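Local coordinates for recombination protein RecR (Deinococcus radiodurans, PDB 1VDD) that probably takes part in RecBC-independent recombinational DNA repair, perhaps together with RecF and RecO, and is built of four subunits, each carrying a zinc finger, at residues Gln35-Glu38 with Asp39-Leu43; Gly98-Arg101 with Gly102-Val106; Ile165-Ile168 with Ala169-Val172; Arg188-Thr191 with Gly192-Thr195. One frame throughout, in Å; residues are numbered along the deposited sequence.

Interaction 1. Residues Gln35-Glu38 with Asp39-Leu43; sequences QPRE and DIERL
R37 and E41, one helical turn apart, form a salt bridge, their side chains crossing at a slant: NH1 of R37 donates to OE1 of E41 over 2.9 Å at an N-H...O angle of 159°. The R37 chain runs extended to CD and then bends at chi3 (-69°), which turns NH1 toward E41. The acceptor lies at the guanidinium edge and is met on its anti side, with the two planes 52° apart. With an alanine in place of R37, the E41 carboxylate would probably lose this charged mate and be freer to turn. A second salt bridge, R42 NH2 to D39 OD1 (2.9 Å), comes from above the carboxylate plane. In further salt bridges D39 pairs with R16 and R42 with E13, both of the second subunit.

Backbone bonds wind the first turn: D39 N to P36 O (2.7 Å), E41 N to R37 O (3.1 Å) and R42 N to E38 O (3.0 Å). I40 CD1 rests 3.9 Å from Q35 CB.

Helix 37-53 of the helix-hairpin-helix region starts here, just after helix 22-32, whose H31 O takes a weak bond from Q35 NE2. I40 and L43 pack against K51 and L47 of the second subunit.

Interaction 2. Residues Gly98-Arg101 with Gly102-Val106; sequences GEYR and GLYHV
The first torsions of Y100 and Y104 carry both rings to one meeting place: Y100 holds CG trans to its own N (chi1 178°) and lays its ring over G102, while Y104 places CG beside N (chi1 -61°) and swings its ring back toward the loop. The two side chains slide past each other in opposite directions. Their rings form an offset edge-to-face pair, the edge of Y100 against the face of Y104, with centroids 5.1 Å apart and planes at 61°. The closest ring carbons are Y100 CE2 and Y104 CE2, at 3.4 Å, and Y100 CD2 lies 3.3 Å from Y104 OH.

One face of the Y100 ring is taken up by the backbone, since G102 N sits 3.3 Å above the plane, over the ring centre. At the far end, Y100 OH is hydrogen-bonded to L103 O; the 2.4 Å between them is very short, and the exact length is doubtful. An alanine in place of Y100 would probably leave a gap against the face of Y104 and uncover the G102 backbone.

Y104 OH is held by E95, and Y100 packs on L190 of the third subunit. The Y104 side chain also touches V71 of helix 70-73 and comes within about 7 Å of the zinc ion. Strand 81-85, helix 88-93 and the neighbouring parallel strand 103-106 make a beta-alpha-beta crossover of the Toprim fold, and the tyrosine pair lies where its returning loop enters strand 103-106.

Interaction 3. Residues Ile165-Ile168 with Ala169-Val172; sequences ISRI and AYGV
I168, A169 and Y170 carry this contact, the Y170 ring turning its edge to I168 O and its hydroxyl end to R167. CD1 of Y170 lies 3.7 Å from I168 O, close to the ring plane. Between the two, A169 points its methyl away from the preceding residues and packs on G192 of the third subunit. The I168 side chain packs on I138 of strand 136-139 and on L178 of the third subunit.

This is where the chain leaves strand 164-167, an outermost strand of its parallel Toprim sheet; an antiparallel ladder with the third subunit carries the sheet on past I165, S166 and R167.

R167, the last residue of the strand, is the polar partner of Y170. A bend at chi2 (76°) turns its chain so that NH2 gives Y170 OH a weak hydrogen bond, 3.0 Å long but bent to 123°. Ring and guanidinium are nearly perpendicular, their planes 87° apart, so this is no stack: CE1 of Y170 comes over one guanidinium face, 4.0 Å from R167 NE. The stronger partners of the arginine are backbone carbonyls: NH2 bonds to G142 O, NH1 to T141 O and L139 O. Y170 OH has a further weak bond to D148.

Interaction 4. Residues Arg188-Thr191 with Gly192-Thr195; sequences RALT and GRQT
L190 O is gripped twice by R193, through the backbone N (2.9 Å) and through NH1 of the guanidinium (2.8 Å). The two donors come from opposite faces of the carbonyl plane, NH1 standing 52° out of it and N 65°, which places neither on a lone pair. On the arginine's side the oxygen lies at the guanidinium edge, near its plane. For the side-chain arm of this grip, R193 holds CG between its own N and carbonyl carbon (chi1 60°), which folds the chain back along L190 O, with CG 3.0 Å from it, so that NH1 reaches the oxygen. L190 and R193 lie side by side, and CD2 of the leucine is 3.4 Å from NH1.

Farther out, G192 N donates to R188 O (2.9 Å) as the chain leaves helical geometry, and T191 OG1 bonds to G187 O one turn back. A water weakly links T191 O with R193 NH1. The guanidinium is also fixed across the interface, where R193 NE forms a salt bridge with E136 of the third subunit.

This is the C-terminal end of helix 183-191 turning into strand 194-197, and Q194 and T195 pair antiparallel with a strand of the third subunit, a sheet continued between chains of the tetramer.

Overall arrangement
From the N terminus, interaction 1 opens helix 37-53 in the helix-hairpin-helix region and lies apart from the rest, its centre about 36 to 53 Å from theirs and its outside contacts largely with the second subunit. Interaction 2 closes the loop between helix 88-93 and strand 103-106; interaction 3 leaves strand 164-167, the other outermost strand of the same parallel sheet, and the centres of interactions 2 and 3 lie about 15 Å apart. Interaction 4 then ends helix 183-191 and touches interaction 3, V172 CG1 lying 3.5 Å from A189 CB. The contacts follow in series, none nested or crossed. Interactions 2, 3 and 4 all meet the third subunit, tying the Toprim sheet and C-terminal region into one interface.

Interaction 1. Residues Gln35-Glu38 with Asp39-Leu43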
loop_
_atom_site.group_PDB
_atom_site.type_symbol
_atom_site.label_atom_id
_atom_site.label_comp_id
_atom_site.label_asym_id
_atom_site.label_seq_id
_atom_site.Cartn_x
_atom_site.Cartn_y
_atom_site.Cartn_z
ATOM N N GLN A 35 -4.782 -8.831 28.561
ATOM C CA GLN A 35 -3.737 -9.774 28.937
ATOM C C GLN A 35 -3.575 -10.002 30.435
ATOM O O GLN A 35 -3.848 -9.126 31.250
ATOM C CB GLN A 35 -2.394 -9.331 28.354
ATOM C CG GLN A 35 -2.388 -9.170 26.838
ATOM C CD GLN A 35 -2.771 -10.445 26.107
ATOM O OE1 GLN A 35 -2.139 -11.494 26.270
ATOM N NE2 GLN A 35 -3.816 -10.357 25.295
ATOM N N PRO A 36 -3.133 -11.207 30.813
ATOM C CA PRO A 36 -2.926 -11.562 32.215
ATOM C C PRO A 36 -1.702 -10.882 32.807
ATOM O O PRO A 36 -0.628 -10.882 32.205
ATOM C CB PRO A 36 -2.796 -13.086 32.173
ATOM C CG PRO A 36 -2.284 -13.360 30.798
ATOM C CD PRO A 36 -3.057 -12.401 29.953
ATOM N N ARG A 37 -1.884 -10.316 33.997
ATOM C CA ARG A 37 -0.835 -9.604 34.715
ATOM C C ARG A 37 0.569 -10.181 34.589
ATOM O O ARG A 37 1.549 -9.434 34.631
ATOM C CB ARG A 37 -1.219 -9.492 36.192
ATOM C CG ARG A 37 -0.050 -9.474 37.161
ATOM C CD ARG A 37 -0.511 -9.105 38.562
ATOM N NE ARG A 37 -0.940 -7.708 38.621
ATOM C CZ ARG A 37 -0.123 -6.668 38.466
ATOM N NH1 ARG A 37 1.171 -6.866 38.249
ATOM N NH2 ARG A 37 -0.598 -5.428 38.516
ATOM N N GLU A 38 0.679 -11.497 34.431
ATOM C CA GLU A 38 2.000 -12.117 34.325
ATOM C C GLU A 38 2.752 -11.591 33.119
ATOM O O GLU A 38 3.971 -11.415 33.159
ATOM C CB GLU A 38 1.886 -13.640 34.232
ATOM C CG GLU A 38 1.275 -14.294 35.456
ATOM C CD GLU A 38 -0.212 -14.005 35.590
ATOM O OE1 GLU A 38 -0.986 -14.479 34.725
ATOM O OE2 GLU A 38 -0.609 -13.304 36.551
ATOM N N ASP A 39 2.015 -11.330 32.045
ATOM C CA ASP A 39 2.605 -10.825 30.813
ATOM C C ASP A 39 3.032 -9.363 30.911
ATOM O O ASP A 39 4.177 -9.015 30.622
ATOM C CB ASP A 39 1.620 -11.033 29.675
ATOM C CG ASP A 39 1.431 -12.497 29.350
ATOM O OD1 ASP A 39 1.845 -13.338 30.177
ATOM O OD2 ASP A 39 0.872 -12.808 28.279
ATOM N N ILE A 40 2.117 -8.509 31.334
ATOM C CA ILE A 40 2.435 -7.096 31.485
ATOM C C ILE A 40 3.745 -6.992 32.268
ATOM O O ILE A 40 4.662 -6.292 31.857
ATOM C CB ILE A 40 1.297 -6.374 32.233
ATOM C CG1 ILE A 40 -0.045 -6.829 31.651
ATOM C CG2 ILE A 40 1.443 -4.875 32.116
ATOM C CD1 ILE A 40 -0.176 -6.662 30.135
ATOM N N GLU A 41 3.841 -7.712 33.383
ATOM C CA GLU A 41 5.062 -7.686 34.182
ATOM C C GLU A 41 6.232 -8.166 33.337
ATOM O O GLU A 41 7.264 -7.488 33.253
ATOM C CB GLU A 41 4.968 -8.599 35.411
ATOM C CG GLU A 41 3.804 -8.330 36.363
ATOM C CD GLU A 41 3.832 -9.242 37.600
ATOM O OE1 GLU A 41 2.827 -9.273 38.344
ATOM O OE2 GLU A 41 4.862 -9.920 37.836
ATOM N N ARG A 42 6.075 -9.326 32.699
ATOM C CA ARG A 42 7.172 -9.859 31.904
ATOM C C ARG A 42 7.582 -8.923 30.773
ATOM O O ARG A 42 8.759 -8.897 30.389
ATOM C CB ARG A 42 6.851 -11.263 31.370
ATOM C CG ARG A 42 8.115 -12.062 30.995
ATOM C CD ARG A 42 7.842 -13.544 30.743
ATOM N NE ARG A 42 6.733 -13.727 29.814
ATOM C CZ ARG A 42 5.455 -13.743 30.178
ATOM N NH1 ARG A 42 5.132 -13.603 31.459
ATOM N NH2 ARG A 42 4.501 -13.860 29.260
ATOM N N LEU A 43 6.629 -8.156 30.244
ATOM C CA LEU A 43 6.951 -7.181 29.209
ATOM C C LEU A 43 7.752 -6.059 29.904
ATOM O O LEU A 43 8.838 -5.680 29.469
ATOM C CB LEU A 43 5.677 -6.581 28.607
ATOM C CG LEU A 43 5.724 -6.089 27.147
ATOM C CD1 LEU A 43 4.582 -5.106 26.907
ATOM C CD2 LEU A 43 7.067 -5.424 26.838
#

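Interaction 2. Residues Gly98-Arg101 with Gly102-Val106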
loop_
_atom_site.group_PDB
_atom_site.type_symbol
_atom_site.label_atom_id
_atom_site.label_comp_id
_atom_site.label_asym_id
_atom_site.label_seq_id
_atom_site.Cartn_x
_atom_site.Cartn_y
_atom_site.Cartn_z
ATOM N N GLY A 98 23.949 -16.452 6.477
ATOM C CA GLY A 98 24.709 -17.682 6.280
ATOM C C GLY A 98 25.853 -17.672 5.270
ATOM O O GLY A 98 25.994 -18.609 4.478
ATOM N N GLU A 99 26.681 -16.634 5.304
ATOM C CA GLU A 99 27.800 -16.525 4.380
ATOM C C GLU A 99 28.931 -15.648 4.906
ATOM O O GLU A 99 29.762 -15.165 4.126
ATOM C CB GLU A 99 27.331 -15.961 3.035
ATOM C CG GLU A 99 26.639 -16.964 2.113
ATOM C CD GLU A 99 26.348 -16.377 0.741
ATOM O OE1 GLU A 99 25.885 -17.119 -0.157
ATOM O OE2 GLU A 99 26.588 -15.162 0.570
ATOM N N TYR A 100 28.972 -15.426 6.216
ATOM C CA TYR A 100 30.039 -14.598 6.771
ATOM C C TYR A 100 30.342 -14.947 8.222
ATOM O O TYR A 100 29.486 -14.808 9.092
ATOM C CB TYR A 100 29.676 -13.111 6.666
ATOM C CG TYR A 100 30.713 -12.197 7.275
ATOM C CD1 TYR A 100 31.921 -11.957 6.629
ATOM C CD2 TYR A 100 30.508 -11.617 8.526
ATOM C CE1 TYR A 100 32.902 -11.165 7.218
ATOM C CE2 TYR A 100 31.481 -10.824 9.122
ATOM C CZ TYR A 100 32.674 -10.604 8.464
ATOM O OH TYR A 100 33.651 -9.839 9.055
ATOM N N ARG A 101 31.565 -15.405 8.479
ATOM C CA ARG A 101 31.950 -15.762 9.838
ATOM C C ARG A 101 33.055 -14.869 10.422
ATOM O O ARG A 101 33.724 -15.245 11.385
ATOM C CB ARG A 101 32.364 -17.236 9.886
ATOM C CG ARG A 101 33.521 -17.612 8.968
ATOM C CD ARG A 101 33.735 -19.122 8.985
ATOM N NE ARG A 101 34.934 -19.539 8.262
ATOM C CZ ARG A 101 36.177 -19.311 8.674
ATOM N NH1 ARG A 101 36.394 -18.667 9.812
ATOM N NH2 ARG A 101 37.207 -19.734 7.952
ATOM N N GLY A 102 33.214 -13.672 9.865
ATOM C CA GLY A 102 34.245 -12.772 10.354
ATOM C C GLY A 102 33.863 -11.882 11.519
ATOM O O GLY A 102 32.900 -12.131 12.252
ATOM N N LEU A 103 34.630 -10.821 11.700
ATOM C CA LEU A 103 34.349 -9.894 12.789
ATOM C C LEU A 103 33.542 -8.722 12.244
ATOM O O LEU A 103 33.596 -8.432 11.054
ATOM C CB LEU A 103 35.655 -9.393 13.409
ATOM C CG LEU A 103 36.662 -10.410 13.969
ATOM C CD1 LEU A 103 37.730 -9.659 14.756
ATOM C CD2 LEU A 103 35.973 -11.430 14.885
ATOM N N TYR A 104 32.774 -8.062 13.098
ATOM C CA TYR A 104 32.006 -6.905 12.654
ATOM C C TYR A 104 32.501 -5.649 13.370
ATOM O O TYR A 104 33.266 -5.734 14.312
ATOM C CB TYR A 104 30.521 -7.069 12.984
ATOM C CG TYR A 104 29.848 -8.246 12.344
ATOM C CD1 TYR A 104 29.648 -9.421 13.052
ATOM C CD2 TYR A 104 29.381 -8.174 11.031
ATOM C CE1 TYR A 104 29.002 -10.493 12.477
ATOM C CE2 TYR A 104 28.741 -9.235 10.446
ATOM C CZ TYR A 104 28.552 -10.400 11.171
ATOM O OH TYR A 104 27.935 -11.485 10.591
ATOM N N HIS A 105 32.072 -4.489 12.896
ATOM C CA HIS A 105 32.389 -3.218 13.541
ATOM C C HIS A 105 31.178 -2.313 13.307
ATOM O O HIS A 105 30.697 -2.190 12.183
ATOM C CB HIS A 105 33.637 -2.542 12.979
ATOM C CG HIS A 105 34.055 -1.347 13.779
ATOM N ND1 HIS A 105 34.695 -1.455 14.997
ATOM C CD2 HIS A 105 33.845 -0.023 13.585
ATOM C CE1 HIS A 105 34.858 -0.252 15.517
ATOM N NE2 HIS A 105 34.351 0.635 14.681
ATOM N N VAL A 106 30.686 -1.680 14.365
ATOM C CA VAL A 106 29.504 -0.852 14.233
ATOM C C VAL A 106 29.652 0.656 14.464
ATOM O O VAL A 106 29.791 1.123 15.596
ATOM C CB VAL A 106 28.394 -1.376 15.168
ATOM C CG1 VAL A 106 27.131 -0.583 14.957
ATOM C CG2 VAL A 106 28.155 -2.866 14.925
#

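Interaction 3. Residues Ile165-Ile168 with Ala169-Val172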
loop_
_atom_site.group_PDB
_atom_site.type_symbol
_atom_site.label_atom_id
_atom_site.label_comp_id
_atom_site.label_asym_id
_atom_site.label_seq_id
_atom_site.Cartn_x
_atom_site.Cartn_y
_atom_site.Cartn_z
ATOM N N ILE A 165 40.793 -3.351 1.434
ATOM C CA ILE A 165 39.504 -2.726 1.669
ATOM C C ILE A 165 38.565 -3.112 0.537
ATOM O O ILE A 165 38.939 -3.078 -0.635
ATOM C CB ILE A 165 39.615 -1.195 1.714
ATOM C CG1 ILE A 165 40.482 -0.774 2.900
ATOM C CG2 ILE A 165 38.233 -0.576 1.835
ATOM C CD1 ILE A 165 40.653 0.737 3.021
ATOM N N SER A 166 37.343 -3.483 0.893
ATOM C CA SER A 166 36.357 -3.867 -0.093
ATOM C C SER A 166 35.020 -3.268 0.285
ATOM O O SER A 166 34.794 -2.927 1.439
ATOM C CB SER A 166 36.246 -5.397 -0.161
ATOM O OG SER A 166 35.934 -5.958 1.107
ATOM N N ARG A 167 34.146 -3.142 -0.702
ATOM C CA ARG A 167 32.801 -2.601 -0.519
ATOM C C ARG A 167 31.831 -3.677 -1.035
ATOM O O ARG A 167 32.158 -4.402 -1.988
ATOM C CB ARG A 167 32.650 -1.320 -1.332
ATOM C CG ARG A 167 31.303 -0.653 -1.213
ATOM C CD ARG A 167 31.156 0.068 0.105
ATOM N NE ARG A 167 30.088 1.061 0.045
ATOM C CZ ARG A 167 28.956 0.991 0.736
ATOM N NH1 ARG A 167 28.721 -0.030 1.555
ATOM N NH2 ARG A 167 28.058 1.956 0.611
ATOM N N ILE A 168 30.659 -3.799 -0.409
ATOM C CA ILE A 168 29.706 -4.814 -0.835
ATOM C C ILE A 168 29.205 -4.441 -2.225
ATOM O O ILE A 168 29.238 -3.279 -2.612
ATOM C CB ILE A 168 28.528 -4.963 0.170
ATOM C CG1 ILE A 168 27.827 -3.623 0.393
ATOM C CG2 ILE A 168 29.045 -5.471 1.491
ATOM C CD1 ILE A 168 26.693 -3.715 1.388
ATOM N N ALA A 169 28.730 -5.428 -2.974
ATOM C CA ALA A 169 28.291 -5.203 -4.344
ATOM C C ALA A 169 26.988 -4.445 -4.586
ATOM O O ALA A 169 25.914 -4.873 -4.174
ATOM C CB ALA A 169 28.252 -6.547 -5.090
ATOM N N TYR A 170 27.093 -3.304 -5.259
ATOM C CA TYR A 170 25.902 -2.548 -5.617
ATOM C C TYR A 170 25.345 -3.435 -6.706
ATOM O O TYR A 170 26.097 -3.905 -7.555
ATOM C CB TYR A 170 26.270 -1.188 -6.208
ATOM C CG TYR A 170 26.624 -0.148 -5.175
ATOM C CD1 TYR A 170 27.525 -0.437 -4.150
ATOM C CD2 TYR A 170 26.066 1.127 -5.226
ATOM C CE1 TYR A 170 27.865 0.516 -3.195
ATOM C CE2 TYR A 170 26.401 2.096 -4.275
ATOM C CZ TYR A 170 27.301 1.782 -3.259
ATOM O OH TYR A 170 27.629 2.722 -2.302
ATOM N N GLY A 171 24.047 -3.689 -6.701
ATOM C CA GLY A 171 23.526 -4.561 -7.734
ATOM C C GLY A 171 22.049 -4.838 -7.640
ATOM O O GLY A 171 21.380 -4.395 -6.710
ATOM N N VAL A 172 21.533 -5.588 -8.606
ATOM C CA VAL A 172 20.118 -5.885 -8.609
ATOM C C VAL A 172 19.860 -6.810 -7.434
ATOM O O VAL A 172 20.693 -7.665 -7.110
ATOM C CB VAL A 172 19.709 -6.545 -9.963
ATOM C CG1 VAL A 172 20.139 -5.639 -11.110
ATOM C CG2 VAL A 172 20.363 -7.914 -10.122
#

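Interaction 4. Residues Arg188-Thr191 with Gly192-Thr195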
loop_
_atom_site.group_PDB
_atom_site.type_symbol
_atom_site.label_atom_id
_atom_site.label_comp_id
_atom_site.label_asym_id
_atom_site.label_seq_id
_atom_site.Cartn_x
_atom_site.Cartn_y
_atom_site.Cartn_z
ATOM N N ARG A 188 24.905 -0.038 -12.219
ATOM C CA ARG A 188 25.942 -0.532 -11.325
ATOM C C ARG A 188 26.032 -2.037 -11.449
ATOM O O ARG A 188 27.118 -2.609 -11.403
ATOM C CB ARG A 188 25.648 -0.148 -9.873
ATOM C CG ARG A 188 25.683 1.341 -9.591
ATOM C CD ARG A 188 26.911 1.750 -8.776
ATOM N NE ARG A 188 26.947 3.197 -8.559
ATOM C CZ ARG A 188 27.906 3.841 -7.895
ATOM N NH1 ARG A 188 28.926 3.171 -7.370
ATOM N NH2 ARG A 188 27.848 5.162 -7.762
ATOM N N ALA A 189 24.887 -2.690 -11.594
ATOM C CA ALA A 189 24.888 -4.141 -11.742
ATOM C C ALA A 189 25.581 -4.489 -13.043
ATOM O O ALA A 189 26.105 -5.588 -13.202
ATOM C CB ALA A 189 23.471 -4.683 -11.770
ATOM N N LEU A 190 25.578 -3.547 -13.978
ATOM C CA LEU A 190 26.197 -3.777 -15.270
ATOM C C LEU A 190 27.700 -3.518 -15.240
ATOM O O LEU A 190 28.488 -4.394 -15.594
ATOM C CB LEU A 190 25.539 -2.885 -16.325
ATOM C CG LEU A 190 25.313 -3.532 -17.690
ATOM C CD1 LEU A 190 24.863 -2.471 -18.676
ATOM C CD2 LEU A 190 26.589 -4.196 -18.165
ATOM N N THR A 191 28.094 -2.319 -14.815
ATOM C CA THR A 191 29.505 -1.963 -14.763
ATOM C C THR A 191 30.223 -2.876 -13.794
ATOM O O THR A 191 31.430 -3.089 -13.900
ATOM C CB THR A 191 29.732 -0.505 -14.293
ATOM O OG1 THR A 191 29.212 -0.344 -12.971
ATOM C CG2 THR A 191 29.057 0.476 -15.226
ATOM N N GLY A 192 29.477 -3.415 -12.841
ATOM C CA GLY A 192 30.091 -4.299 -11.870
ATOM C C GLY A 192 29.878 -5.758 -12.207
ATOM O O GLY A 192 30.027 -6.622 -11.349
ATOM N N ARG A 193 29.534 -6.034 -13.461
ATOM C CA ARG A 193 29.288 -7.401 -13.897
ATOM C C ARG A 193 30.465 -8.320 -13.621
ATOM O O ARG A 193 31.621 -7.910 -13.748
ATOM C CB ARG A 193 28.951 -7.436 -15.392
ATOM C CG ARG A 193 30.030 -6.898 -16.330
ATOM C CD ARG A 193 29.619 -7.140 -17.780
ATOM N NE ARG A 193 30.478 -6.460 -18.742
ATOM C CZ ARG A 193 30.618 -5.139 -18.819
ATOM N NH1 ARG A 193 29.960 -4.352 -17.985
ATOM N NH2 ARG A 193 31.402 -4.603 -19.743
ATOM N N GLN A 194 30.158 -9.558 -13.234
ATOM C CA GLN A 194 31.180 -10.569 -12.954
ATOM C C GLN A 194 31.311 -11.479 -14.174
ATOM O O GLN A 194 30.314 -11.838 -14.798
ATOM C CB GLN A 194 30.779 -11.440 -11.766
ATOM C CG GLN A 194 29.760 -10.829 -10.840
ATOM C CD GLN A 194 28.990 -11.892 -10.081
ATOM O OE1 GLN A 194 29.584 -12.757 -9.425
ATOM N NE2 GLN A 194 27.656 -11.838 -10.170
ATOM N N THR A 195 32.538 -11.854 -14.506
ATOM C CA THR A 195 32.782 -12.731 -15.639
ATOM C C THR A 195 32.593 -14.165 -15.156
ATOM O O THR A 195 33.252 -14.589 -14.218
ATOM C CB THR A 195 34.214 -12.570 -16.145
ATOM O OG1 THR A 195 35.116 -12.822 -15.064
ATOM C CG2 THR A 195 34.449 -11.153 -16.677
HETATM O O HOH W 1 32.039 -2.116 -17.010
#